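Local atomic coordinates of histidinol-phosphatase (Bordetella pertussis, PDB entry 3FVV), a protein that probably hydrolyses L-histidinol phosphate to L-histidinol and phosphate, a late step of histidine biosynthesis, as a HAD-like phosphatase of the SerB family that depends on magnesium. Residues A[166-169]-A[174-177]; A[108-113]-A[169-174]; A[23-28]-A[63-68]. All coordinates share one frame; numbering follows the deposited sequence.

Contact 1 (A[166-169]-A[174-177])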
loop_
_atom_site.group_PDB
_atom_site.type_symbol
_atom_site.label_atom_id
_atom_site.label_comp_id
_atom_site.label_asym_id
_atom_site.label_seq_id
_atom_site.Cartn_x
_atom_site.Cartn_y
_atom_site.Cartn_z
ATOM N N GLN A 166 11.102 -3.347 -11.905
ATOM C CA GLN A 166 11.713 -4.649 -11.599
ATOM C C GLN A 166 10.707 -5.765 -11.751
ATOM O O GLN A 166 11.032 -6.771 -12.328
ATOM C CB GLN A 166 12.351 -4.673 -10.224
ATOM C CG GLN A 166 13.455 -3.686 -10.115
ATOM C CD GLN A 166 14.040 -3.551 -8.746
ATOM O OE1 GLN A 166 13.334 -3.546 -7.723
ATOM N NE2 GLN A 166 15.373 -3.360 -8.711
ATOM N N TRP A 167 9.469 -5.575 -11.266
ATOM C CA TRP A 167 8.445 -6.608 -11.393
ATOM C C TRP A 167 8.082 -6.950 -12.861
ATOM O O TRP A 167 8.010 -8.112 -13.245
ATOM C CB TRP A 167 7.227 -6.198 -10.562
ATOM C CG TRP A 167 5.983 -6.854 -10.902
ATOM C CD1 TRP A 167 5.644 -8.145 -10.670
ATOM C CD2 TRP A 167 4.869 -6.245 -11.526
ATOM N NE1 TRP A 167 4.360 -8.387 -11.127
ATOM C CE2 TRP A 167 3.866 -7.232 -11.657
ATOM C CE3 TRP A 167 4.624 -4.971 -12.017
ATOM C CZ2 TRP A 167 2.649 -6.984 -12.258
ATOM C CZ3 TRP A 167 3.390 -4.722 -12.598
ATOM C CH2 TRP A 167 2.431 -5.733 -12.724
ATOM N N LEU A 168 7.875 -5.944 -13.679
ATOM C CA LEU A 168 7.548 -6.190 -15.061
ATOM C C LEU A 168 8.676 -6.995 -15.738
ATOM O O LEU A 168 8.422 -7.958 -16.479
ATOM C CB LEU A 168 7.304 -4.861 -15.798
ATOM C CG LEU A 168 6.019 -4.148 -15.374
ATOM C CD1 LEU A 168 6.004 -2.686 -15.811
ATOM C CD2 LEU A 168 4.741 -4.895 -15.844
ATOM N N ALA A 169 9.924 -6.628 -15.479
ATOM C CA ALA A 169 11.054 -7.313 -16.140
ATOM C C ALA A 169 11.108 -8.794 -15.695
ATOM O O ALA A 169 11.305 -9.701 -16.495
ATOM C CB ALA A 169 12.334 -6.594 -15.816
ATOM N N ALA A 174 7.710 -4.756 -19.978
ATOM C CA ALA A 174 8.097 -3.381 -19.637
ATOM C C ALA A 174 6.910 -2.425 -19.890
ATOM O O ALA A 174 5.981 -2.738 -20.660
ATOM C CB ALA A 174 9.237 -2.973 -20.446
ATOM N N LEU A 175 7.026 -1.230 -19.342
ATOM C CA LEU A 175 5.925 -0.277 -19.248
ATOM C C LEU A 175 5.439 0.158 -20.629
ATOM O O LEU A 175 4.231 0.420 -20.876
ATOM C CB LEU A 175 6.439 0.930 -18.443
ATOM C CG LEU A 175 5.590 1.794 -17.516
ATOM C CD1 LEU A 175 4.651 0.948 -16.636
ATOM C CD2 LEU A 175 6.603 2.692 -16.712
ATOM N N GLY A 176 6.397 0.257 -21.548
ATOM C CA GLY A 176 6.068 0.582 -22.945
ATOM C C GLY A 176 5.567 -0.584 -23.765
ATOM O O GLY A 176 5.213 -0.403 -24.910
ATOM N N ASP A 177 5.538 -1.797 -23.221
ATOM C CA ASP A 177 4.812 -2.893 -23.873
ATOM C C ASP A 177 3.254 -2.639 -23.867
ATOM O O ASP A 177 2.521 -3.202 -24.687
ATOM C CB ASP A 177 5.080 -4.252 -23.167
ATOM C CG ASP A 177 6.530 -4.724 -23.260
ATOM O OD1 ASP A 177 7.234 -4.279 -24.200
ATOM O OD2 ASP A 177 6.950 -5.542 -22.369
#
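Leu168 lays its CD1 methyl over the start of segment 174-177, where the chain passes from Ala174 into Leu175. That methyl lies 4.0 Å from Leu175 CD1 and equally far from Leu175 N, with the carbonyl carbon of Ala174 only slightly more distant. A single branch of one leucine therefore meets both the side chain of Leu175 and the peptide linking it to Ala174. The two leucine side chains run at a slant to each other and touch through one methyl apiece, a van der Waals contact with no hydrogen bond between the segments. In Leu168, CG stands opposite the carbonyl carbon (chi1 -70°) and the chain is extended beyond it (chi2 164°), which carries CD1 out to Leu175. Nearer the helix, Leu168 CB comes within 4.2 Å of Ala174 CA. Ala174 points its CB away from the helix and meets Leu168 through its backbone, the two CA atoms being 5.4 Å apart.

The loop is shaped by its own polar bonds. Ala174 N donates to Asp177 OD2 at 2.6 Å, bent to 135° at the hydrogen and reaching the oxygen from well above the carboxylate plane. In return, Asp177 N donates to Ala174 O at 2.8 Å. The two bonds tie Ala174 to Asp177 twice: the backbone one forms the 3-10 turn, and the aspartate carboxylate takes the N-H just before it. Leu168 and Leu175 both also reach Leu6 of strand 5-9, and the neighbouring Trp167 packs on Leu6 and Leu8. The contact thus belongs to the helix-to-strand connection of a Rossmann-like HAD fold: helix 158-170 lies against the parallel core strands 5-9 and 110-115, and after it the chain crosses the end of Leu168 and runs on through the short 3-10 turn toward strand 180-185.

Contact 2 (A[108-113]-A[169-174])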
loop_
_atom_site.group_PDB
_atom_site.type_symbol
_atom_site.label_atom_id
_atom_site.label_comp_id
_atom_site.label_asym_id
_atom_site.label_seq_id
_atom_site.Cartn_x
_atom_site.Cartn_y
_atom_site.Cartn_z
ATOM N N GLY A 108 -9.205 -7.265 -19.182
ATOM C CA GLY A 108 -7.992 -8.002 -19.463
ATOM C C GLY A 108 -6.730 -7.293 -18.975
ATOM O O GLY A 108 -5.656 -7.694 -19.316
ATOM N N ASP A 109 -6.841 -6.211 -18.228
ATOM C CA ASP A 109 -5.658 -5.440 -17.857
ATOM C C ASP A 109 -4.783 -6.295 -16.941
ATOM O O ASP A 109 -5.295 -7.176 -16.241
ATOM C CB ASP A 109 -6.040 -4.105 -17.217
ATOM C CG ASP A 109 -6.776 -3.156 -18.208
ATOM O OD1 ASP A 109 -6.790 -3.517 -19.436
ATOM O OD2 ASP A 109 -7.304 -2.068 -17.763
ATOM N N LEU A 110 -3.469 -6.098 -16.997
ATOM C CA LEU A 110 -2.563 -6.647 -15.981
ATOM C C LEU A 110 -2.661 -5.745 -14.737
ATOM O O LEU A 110 -2.310 -4.604 -14.819
ATOM C CB LEU A 110 -1.123 -6.691 -16.493
ATOM C CG LEU A 110 -0.069 -7.146 -15.475
ATOM C CD1 LEU A 110 -0.453 -8.539 -14.944
ATOM C CD2 LEU A 110 1.392 -7.074 -16.062
ATOM N N CYS A 111 -3.120 -6.262 -13.610
ATOM C CA CYS A 111 -3.426 -5.444 -12.408
ATOM C C CYS A 111 -2.524 -5.799 -11.211
ATOM O O CYS A 111 -2.282 -6.958 -10.936
ATOM C CB CYS A 111 -4.878 -5.637 -11.971
ATOM S SG CYS A 111 -6.042 -5.121 -13.234
ATOM N N ALA A 112 -2.064 -4.750 -10.506
ATOM C CA ALA A 112 -1.174 -4.861 -9.364
ATOM C C ALA A 112 -1.549 -3.782 -8.350
ATOM O O ALA A 112 -1.907 -2.618 -8.713
ATOM C CB ALA A 112 0.304 -4.659 -9.794
ATOM N N LEU A 113 -1.432 -4.173 -7.086
ATOM C CA LEU A 113 -1.496 -3.275 -5.960
ATOM C C LEU A 113 -0.067 -2.829 -5.611
ATOM O O LEU A 113 0.832 -3.679 -5.429
ATOM C CB LEU A 113 -2.206 -3.970 -4.794
ATOM C CG LEU A 113 -2.707 -3.194 -3.582
ATOM C CD1 LEU A 113 -3.861 -2.257 -3.875
ATOM C CD2 LEU A 113 -3.145 -4.189 -2.456
ATOM N N ALA A 169 9.924 -6.628 -15.479
ATOM C CA ALA A 169 11.054 -7.313 -16.140
ATOM C C ALA A 169 11.108 -8.794 -15.695
ATOM O O ALA A 169 11.305 -9.701 -16.495
ATOM C CB ALA A 169 12.334 -6.594 -15.816
ATOM N N GLY A 170 10.916 -9.037 -14.407
ATOM C CA GLY A 170 10.690 -10.405 -13.918
ATOM C C GLY A 170 9.646 -11.224 -14.711
ATOM O O GLY A 170 9.755 -12.424 -14.849
ATOM N N MET A 171 8.649 -10.570 -15.272
ATOM C CA MET A 171 7.654 -11.277 -16.092
ATOM C C MET A 171 8.035 -11.200 -17.569
ATOM O O MET A 171 7.313 -11.710 -18.440
ATOM C CB MET A 171 6.285 -10.662 -15.851
ATOM C CG MET A 171 5.715 -10.920 -14.445
ATOM S SD MET A 171 4.082 -10.062 -14.210
ATOM C CE MET A 171 3.165 -11.007 -15.438
ATOM N N GLY A 172 9.131 -10.507 -17.877
ATOM C CA GLY A 172 9.569 -10.396 -19.275
ATOM C C GLY A 172 8.845 -9.290 -19.992
ATOM O O GLY A 172 8.643 -9.346 -21.169
ATOM N N LEU A 173 8.450 -8.269 -19.265
ATOM C CA LEU A 173 7.638 -7.180 -19.816
ATOM C C LEU A 173 8.248 -5.833 -19.417
ATOM O O LEU A 173 9.105 -5.789 -18.565
ATOM C CB LEU A 173 6.238 -7.214 -19.201
ATOM C CG LEU A 173 5.331 -8.391 -19.524
ATOM C CD1 LEU A 173 4.252 -8.465 -18.460
ATOM C CD2 LEU A 173 4.763 -8.174 -20.893
ATOM N N ALA A 174 7.710 -4.756 -19.978
ATOM C CA ALA A 174 8.097 -3.381 -19.637
ATOM C C ALA A 174 6.910 -2.425 -19.890
ATOM O O ALA A 174 5.981 -2.738 -20.660
ATOM C CB ALA A 174 9.237 -2.973 -20.446
#
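Leu110, Met171 and Leu173 make up this small apolar contact, and Leu110 contributes the largest share of its surface. Its CD2 methyl meets Leu173 CD1 at 4.0 Å, the two side chains reaching toward each other tip to tip. The same CD2 lies 4.4 Å from Met171 CE, a looser approach at the more exposed side. Leu110 sends CG opposite its backbone N (chi1 175°), which carries the branch out from the strand toward the end of the helix. Two leucines extended toward each other span the gap between Leu110 CA and Leu173 CA, which are 10.9 Å apart; the long, flexible methionine spans a similar space with its terminal methyl.

Gly172 brings Met171 and Leu173 to the same side. It closes helix 158-170 with a Schellman motif, in which its N donates to Ala169 O at 2.7 Å. Its positive phi of 84° would press a side chain against the preceding carbonyl oxygen, so glycine fits the turn. Gly108 similarly ends the helix before strand 110-115.

Leu110 is buried at the start of that strand, whose backbone pairs with strand 5-9, while its side chain also touches Leu6 and His133 of strand 133-142. The C-terminal end of helix 158-170 and its following turn therefore close over the beginning of a strand flanked by two parallel neighbours.

Contact 3 (A[23-28]-A[63-68])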
loop_
_atom_site.group_PDB
_atom_site.type_symbol
_atom_site.label_atom_id
_atom_site.label_comp_id
_atom_site.label_asym_id
_atom_site.label_seq_id
_atom_site.Cartn_x
_atom_site.Cartn_y
_atom_site.Cartn_z
ATOM N N GLN A 23 -3.748 1.461 11.025
ATOM C CA GLN A 23 -4.860 0.665 11.622
ATOM C C GLN A 23 -4.337 -0.702 12.128
ATOM O O GLN A 23 -4.722 -1.185 13.195
ATOM C CB GLN A 23 -5.995 0.480 10.640
ATOM C CG GLN A 23 -6.647 1.755 10.260
ATOM C CD GLN A 23 -7.314 2.395 11.469
ATOM O OE1 GLN A 23 -7.797 1.703 12.385
ATOM N NE2 GLN A 23 -7.358 3.696 11.466
ATOM N N TRP A 24 -3.407 -1.289 11.402
ATOM C CA TRP A 24 -2.792 -2.509 11.896
ATOM C C TRP A 24 -2.008 -2.308 13.195
ATOM O O TRP A 24 -2.173 -3.132 14.107
ATOM C CB TRP A 24 -1.933 -3.120 10.794
ATOM C CG TRP A 24 -1.049 -4.291 11.136
ATOM C CD1 TRP A 24 0.304 -4.245 11.138
ATOM C CD2 TRP A 24 -1.404 -5.635 11.588
ATOM N NE1 TRP A 24 0.814 -5.472 11.474
ATOM C CE2 TRP A 24 -0.199 -6.340 11.768
ATOM C CE3 TRP A 24 -2.587 -6.301 11.798
ATOM C CZ2 TRP A 24 -0.146 -7.682 12.133
ATOM C CZ3 TRP A 24 -2.544 -7.636 12.165
ATOM C CH2 TRP A 24 -1.325 -8.320 12.313
ATOM N N ALA A 25 -1.170 -1.259 13.279
ATOM C CA ALA A 25 -0.463 -0.920 14.518
ATOM C C ALA A 25 -1.433 -0.689 15.642
ATOM O O ALA A 25 -1.280 -1.186 16.790
ATOM C CB ALA A 25 0.386 0.351 14.318
ATOM N N ASP A 26 -2.471 0.072 15.326
ATOM C CA ASP A 26 -3.453 0.412 16.317
ATOM C C ASP A 26 -4.246 -0.816 16.731
ATOM O O ASP A 26 -4.612 -0.955 17.894
ATOM C CB ASP A 26 -4.414 1.478 15.784
ATOM C CG ASP A 26 -5.349 1.968 16.854
ATOM O OD1 ASP A 26 -4.852 2.408 17.902
ATOM O OD2 ASP A 26 -6.555 1.870 16.657
ATOM N N PHE A 27 -4.500 -1.711 15.782
ATOM C CA PHE A 27 -5.198 -2.957 16.065
ATOM C C PHE A 27 -4.385 -3.829 17.029
ATOM O O PHE A 27 -4.919 -4.376 18.001
ATOM C CB PHE A 27 -5.510 -3.692 14.770
ATOM C CG PHE A 27 -5.875 -5.137 14.960
ATOM C CD1 PHE A 27 -7.202 -5.506 15.117
ATOM C CD2 PHE A 27 -4.922 -6.121 14.941
ATOM C CE1 PHE A 27 -7.553 -6.787 15.277
ATOM C CE2 PHE A 27 -5.286 -7.421 15.115
ATOM C CZ PHE A 27 -6.595 -7.754 15.283
ATOM N N LEU A 28 -3.088 -3.952 16.784
ATOM C CA LEU A 28 -2.216 -4.715 17.696
ATOM C C LEU A 28 -2.143 -4.035 19.073
ATOM O O LEU A 28 -2.231 -4.725 20.116
ATOM C CB LEU A 28 -0.814 -4.914 17.105
ATOM C CG LEU A 28 -0.703 -5.744 15.815
ATOM C CD1 LEU A 28 0.695 -5.594 15.258
ATOM C CD2 LEU A 28 -1.008 -7.184 16.066
ATOM N N GLU A 63 10.657 0.788 9.449
ATOM C CA GLU A 63 11.237 -0.148 10.425
ATOM C C GLU A 63 10.453 -0.335 11.698
ATOM O O GLU A 63 10.255 -1.474 12.121
ATOM C CB GLU A 63 12.662 0.243 10.772
ATOM C CG GLU A 63 13.601 -0.347 9.731
ATOM C CD GLU A 63 14.904 0.391 9.620
ATOM O OE1 GLU A 63 15.276 1.152 10.566
ATOM O OE2 GLU A 63 15.555 0.176 8.578
ATOM N N PHE A 64 9.990 0.755 12.314
ATOM C CA PHE A 64 9.136 0.639 13.539
ATOM C C PHE A 64 7.919 -0.292 13.283
ATOM O O PHE A 64 7.544 -1.121 14.112
ATOM C CB PHE A 64 8.643 2.007 13.978
ATOM C CG PHE A 64 7.601 1.943 15.050
ATOM C CD1 PHE A 64 7.954 2.031 16.376
ATOM C CD2 PHE A 64 6.257 1.762 14.723
ATOM C CE1 PHE A 64 6.965 1.924 17.394
ATOM C CE2 PHE A 64 5.297 1.642 15.708
ATOM C CZ PHE A 64 5.658 1.726 17.044
ATOM N N MET A 65 7.280 -0.093 12.148
ATOM C CA MET A 65 6.157 -0.933 11.713
ATOM C C MET A 65 6.535 -2.416 11.568
ATOM O O MET A 65 5.813 -3.290 12.014
ATOM C CB MET A 65 5.541 -0.365 10.403
ATOM C CG MET A 65 4.845 1.024 10.550
ATOM S SD MET A 65 3.516 1.009 11.850
ATOM C CE MET A 65 2.529 2.383 11.317
ATOM N N LEU A 66 7.690 -2.714 10.999
ATOM C CA LEU A 66 8.148 -4.099 10.856
ATOM C C LEU A 66 8.552 -4.675 12.184
ATOM O O LEU A 66 8.506 -5.911 12.379
ATOM C CB LEU A 66 9.311 -4.239 9.863
ATOM C CG LEU A 66 8.997 -3.731 8.465
ATOM C CD1 LEU A 66 10.180 -3.898 7.545
ATOM C CD2 LEU A 66 7.814 -4.462 7.875
ATOM N N GLY A 67 8.951 -3.800 13.100
ATOM C CA GLY A 67 9.330 -4.221 14.429
ATOM C C GLY A 67 8.109 -4.775 15.117
ATOM O O GLY A 67 8.230 -5.619 15.988
ATOM N N LEU A 68 6.914 -4.335 14.725
ATOM C CA LEU A 68 5.719 -4.945 15.288
ATOM C C LEU A 68 5.572 -6.451 14.923
ATOM O O LEU A 68 5.034 -7.231 15.676
ATOM C CB LEU A 68 4.488 -4.172 14.839
ATOM C CG LEU A 68 4.431 -2.743 15.403
ATOM C CD1 LEU A 68 3.305 -1.937 14.778
ATOM C CD2 LEU A 68 4.306 -2.840 16.901
HETATM O O HOH W 1 3.475 -4.281 10.405
#
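Met65 O accepts a hydrogen bond from a water at 3.0 Å, and the same water accepts a weak one, 3.1 Å long, from Trp24 NE1. The water lies in the indole plane at the ring's edge and links the two helices through a backbone carbonyl on one and a side-chain N-H on the other. Tryptophan suits this position because it offers a polar edge while its ring is otherwise apolar: Leu28 CD1 sits 3.6 Å above one indole face, offset toward the rim.

Direct contact is apolar and turns on Leu68 and Ala25. Leu68 CD1 lies 3.7 Å from Ala25 CB, while its own CB is 4.1 Å from Leu28 CD1, the two leucines passing at a slant. Ala25 CB also meets Met65 SD at 4.0 Å. Met65 reaches it through a bend at chi2 (-56°), which swings the sulfur toward helix 20-30.

Ala25 CA and Met65 CA mark the nearest backbone approach, 7.2 Å apart, yet the segment axes stay 10.7 Å from each other. The small Ala25 is thus reached by the longer side chains of Met65 and Leu68, which fill the space between the helices. The segments run in broadly the same direction, their axes crossing at 42°. Trp24 also meets Phe84 and His81, and Leu28 touches Trp80 of helix 74-89. The contact is helix-helix packing within the all-helical cap that HAD hydrolases of this type insert after the first strand of the core.

In the fold
Contacts 1 and 2 form one continuous patch, their centres 6 Å apart, at the end of helix 158-170. Leu168 joins them: its CD2 packs on Leu110 CD2 at 4.0 Å, and its carbonyl O probably accepts a hydrogen bond from Leu173 N at 2.8 Å. Trp167 extends the patch along the strand, its CH2 lying 3.8 Å from Ala112 CB. Contact 3 lies on the opposite side of the chain's centre, about 32 Å from contact 1 and 30 Å from contact 2 between centres, and touches neither. Thus two contacts belong to the sheet-bearing core and one to the helical cap. In HAD phosphatases the active site generally lies between core and cap.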